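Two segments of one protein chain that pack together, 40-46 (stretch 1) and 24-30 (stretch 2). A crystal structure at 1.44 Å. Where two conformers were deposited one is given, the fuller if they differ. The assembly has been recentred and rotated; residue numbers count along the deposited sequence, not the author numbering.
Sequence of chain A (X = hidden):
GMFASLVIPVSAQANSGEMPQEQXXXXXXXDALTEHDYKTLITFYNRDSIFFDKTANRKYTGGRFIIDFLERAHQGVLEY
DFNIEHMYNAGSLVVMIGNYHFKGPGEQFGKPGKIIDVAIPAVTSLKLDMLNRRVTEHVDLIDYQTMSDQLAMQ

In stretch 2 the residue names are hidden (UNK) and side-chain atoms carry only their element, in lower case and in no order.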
# COMPACT_ATOMS: atom_id res chain seq x y z
N THR A 40 -17.75 16.56 7.22
CA THR A 40 -16.34 16.90 7.05
C THR A 40 -15.78 16.21 5.83
O THR A 40 -15.03 16.80 5.06
CB THR A 40 -15.53 16.48 8.28
OG1 THR A 40 -15.99 17.23 9.42
CG2 THR A 40 -14.02 16.71 8.08
N LEU A 41 -16.12 14.94 5.66
CA LEU A 41 -15.54 14.17 4.58
C LEU A 41 -15.80 14.78 3.21
O LEU A 41 -14.89 14.86 2.37
CB LEU A 41 -16.01 12.71 4.59
CG LEU A 41 -15.09 11.73 3.86
CD1 LEU A 41 -13.79 11.53 4.62
CD2 LEU A 41 -15.75 10.34 3.61
N ILE A 42 -17.01 15.30 2.98
CA ILE A 42 -17.30 15.79 1.64
C ILE A 42 -16.48 17.05 1.32
O ILE A 42 -16.25 17.32 0.13
CB ILE A 42 -18.80 15.96 1.40
CG1 ILE A 42 -19.10 15.96 -0.11
CG2 ILE A 42 -19.28 17.19 2.13
CD1 ILE A 42 -20.61 16.02 -0.45
N THR A 43 -16.01 17.78 2.34
CA THR A 43 -15.08 18.92 2.10
C THR A 43 -13.78 18.51 1.43
O THR A 43 -13.09 19.34 0.84
CB THR A 43 -14.76 19.73 3.35
OG1 THR A 43 -13.82 19.07 4.18
CG2 THR A 43 -16.02 20.12 4.16
N PHE A 44 -13.42 17.22 1.52
CA PHE A 44 -12.19 16.76 0.93
C PHE A 44 -12.38 16.29 -0.51
O PHE A 44 -11.41 15.91 -1.16
CB PHE A 44 -11.62 15.56 1.71
CG PHE A 44 -10.97 15.93 3.02
CD1 PHE A 44 -11.70 15.95 4.20
CD2 PHE A 44 -9.61 16.20 3.07
CE1 PHE A 44 -11.05 16.27 5.41
CE2 PHE A 44 -9.00 16.52 4.28
CZ PHE A 44 -9.71 16.56 5.42
N TYR A 45 -13.61 16.33 -1.04
CA TYR A 45 -13.85 15.84 -2.39
C TYR A 45 -14.36 16.94 -3.32
O TYR A 45 -15.01 17.91 -2.88
CB TYR A 45 -14.92 14.72 -2.41
CG TYR A 45 -14.61 13.48 -1.61
CD1 TYR A 45 -13.34 12.95 -1.56
CD2 TYR A 45 -15.62 12.83 -0.91
CE1 TYR A 45 -13.08 11.78 -0.85
CE2 TYR A 45 -15.38 11.68 -0.18
CZ TYR A 45 -14.09 11.16 -0.14
OH TYR A 45 -13.90 9.99 0.58
N ASN A 46 -14.07 16.79 -4.59
CA ASN A 46 -14.80 17.50 -5.65
C ASN A 46 -15.28 16.57 -6.74
O ASN A 46 -15.23 15.34 -6.55
CB ASN A 46 -13.99 18.69 -6.19
CG ASN A 46 -12.89 18.28 -7.11
OD1 ASN A 46 -12.59 17.10 -7.33
ND2 ASN A 46 -12.26 19.30 -7.71
N UNK A 24 -0.35 14.95 8.11
CA UNK A 24 -1.26 15.55 9.08
C UNK A 24 -2.64 15.68 8.45
O UNK A 24 -3.64 15.43 9.11
c UNK A 24 0.50 16.86 10.42
c UNK A 24 0.83 18.17 11.06
c UNK A 24 -0.74 16.90 9.56
o UNK A 24 -0.07 18.84 11.61
n UNK A 24 2.11 18.55 11.00
N UNK A 25 -2.67 16.05 7.19
CA UNK A 25 -3.96 16.17 6.52
C UNK A 25 -4.63 14.81 6.31
O UNK A 25 -5.83 14.68 6.47
c UNK A 25 -5.99 18.30 5.42
c UNK A 25 -5.14 17.34 4.52
c UNK A 25 -4.88 17.98 3.13
c UNK A 25 -3.83 16.94 5.20
N UNK A 26 -3.83 13.79 5.98
CA UNK A 26 -4.34 12.46 5.85
C UNK A 26 -4.99 12.01 7.14
O UNK A 26 -6.02 11.34 7.08
c UNK A 26 -3.20 11.49 5.47
N UNK A 27 -4.39 12.32 8.29
CA UNK A 27 -4.99 11.94 9.57
C UNK A 27 -6.40 12.54 9.72
O UNK A 27 -7.36 11.85 10.14
c UNK A 27 -4.77 12.08 12.09
c UNK A 27 -4.09 12.32 10.74
c UNK A 27 -2.72 11.55 10.67
N UNK A 28 -6.56 13.81 9.40
CA UNK A 28 -7.88 14.47 9.47
C UNK A 28 -8.91 13.76 8.61
O UNK A 28 -10.05 13.52 9.04
c UNK A 28 -7.05 18.22 9.74
c UNK A 28 -6.82 16.77 9.93
c UNK A 28 -6.42 19.04 10.84
n UNK A 28 -6.94 20.42 10.73
c UNK A 28 -7.77 15.94 9.04
N UNK A 29 -8.51 13.46 7.39
CA UNK A 29 -9.41 12.72 6.47
C UNK A 29 -9.81 11.35 7.00
O UNK A 29 -11.00 11.01 7.01
c UNK A 29 -9.17 10.43 3.93
c UNK A 29 -8.77 12.62 5.12
c UNK A 29 -10.49 12.27 3.32
c UNK A 29 -11.08 11.48 2.33
c UNK A 29 -9.49 11.76 4.11
c UNK A 29 -9.75 9.64 2.98
c UNK A 29 -10.74 10.16 2.20
o UNK A 29 -11.34 9.42 1.19
N UNK A 30 -8.81 10.57 7.46
CA UNK A 30 -9.10 9.24 7.95
C UNK A 30 -9.94 9.26 9.23
O UNK A 30 -10.74 8.35 9.45
se UNK A 30 -7.99 7.22 5.51
c UNK A 30 -7.07 8.21 6.89
c UNK A 30 -7.83 8.45 8.15
c UNK A 30 -8.41 5.61 6.49

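Position 24 carries five side-chain atoms beyond CA: three carbons in an unbranched row, the third bonded to one oxygen and one nitrogen. A terminal carboxamide on a three-carbon chain is glutamine, Gln24. The nearest approach to stretch 1 is 9.8 Å, from Gln24 CB to Phe44 CE2, so its identity rests on composition alone.

Position 25 has four carbons, forked at the second, and one of the two terminal carbons lies 3.7 Å from Phe44 CE2. That fork, one carbon removed from CB, distinguishes leucine from isoleucine, whose branch lies at CB itself, and the residue is Leu25. Chi1 is t and chi2 is p. Although its CA-to-CB bond points sideways, the end of the side chain comes nearer, and the contacting atom is CD1, at the edge of the phenylalanine ring and near its plane.

Position 26 shows a single carbon, which makes it alanine. The CA-to-CB bond of Ala26 points away from stretch 1, and Ala26 CB remains 7.8 Å from Phe44 CE2.

Position 27 has three carbons, one bonded to CA and carrying the other two. Branching at CB with no oxygen defines valine; threonine would replace one methyl with a hydroxyl. Val27 is buried but out of reach of stretch 1.

Position 28 has four carbons in a row ending in nitrogen, and its CB lies 4.2 Å from Phe44 CZ. The chain is the signature of lysine, Lys28, and its end leads away. Chi2 through chi4 are all t, so the chain is extended; two conformers were deposited, and this description concerns the one given.

Position 29 has one carbon followed by a six-carbon ring bearing one oxygen. The oxygen lies 2.7 Å from Tyr45 OH, and two neighbouring ring carbons lie 3.5 Å from Leu41 CD1 and 3.7 Å from Phe44 CG. The oxygen excludes phenylalanine, and the residue is Tyr29; these atoms are OH, CE1 and CD1 respectively. The OH pair is a hydrogen bond in which either hydroxyl could be the donor.

Position 30 has two carbons, a selenium and a final carbon, unbranched. Selenium in the place of sulfur identifies selenomethionine, Met30. Its CA-to-CB bond points away from stretch 1, and its side chain makes no contact there.

The contact is therefore centred on Tyr29, which accounts for 107 Å² of the 302 Å² buried on both sides together; Phe44 contributes 90 Å². The edge of the Tyr29 ring is directed toward the face of Phe44, with centroids 5.4 Å apart and planes at 77°. Tyr29 CB also sits 4.0 Å from the Phe44 ring centroid, only 12° off the normal, giving a CH-pi contact over the face. The Ile42 to Tyr45 type I turn, with Tyr45 N to Ile42 O at 3.1 Å, belongs to the same segment that presents Phe44 and Tyr45. Apolar contacts from Leu41 and Phe44 thus line the CD1 and CE1 side of the Tyr29 ring, while the hydroxyl pair supplies a polar link at its far end.

Stretch 2 (24-30) QLAVKYM
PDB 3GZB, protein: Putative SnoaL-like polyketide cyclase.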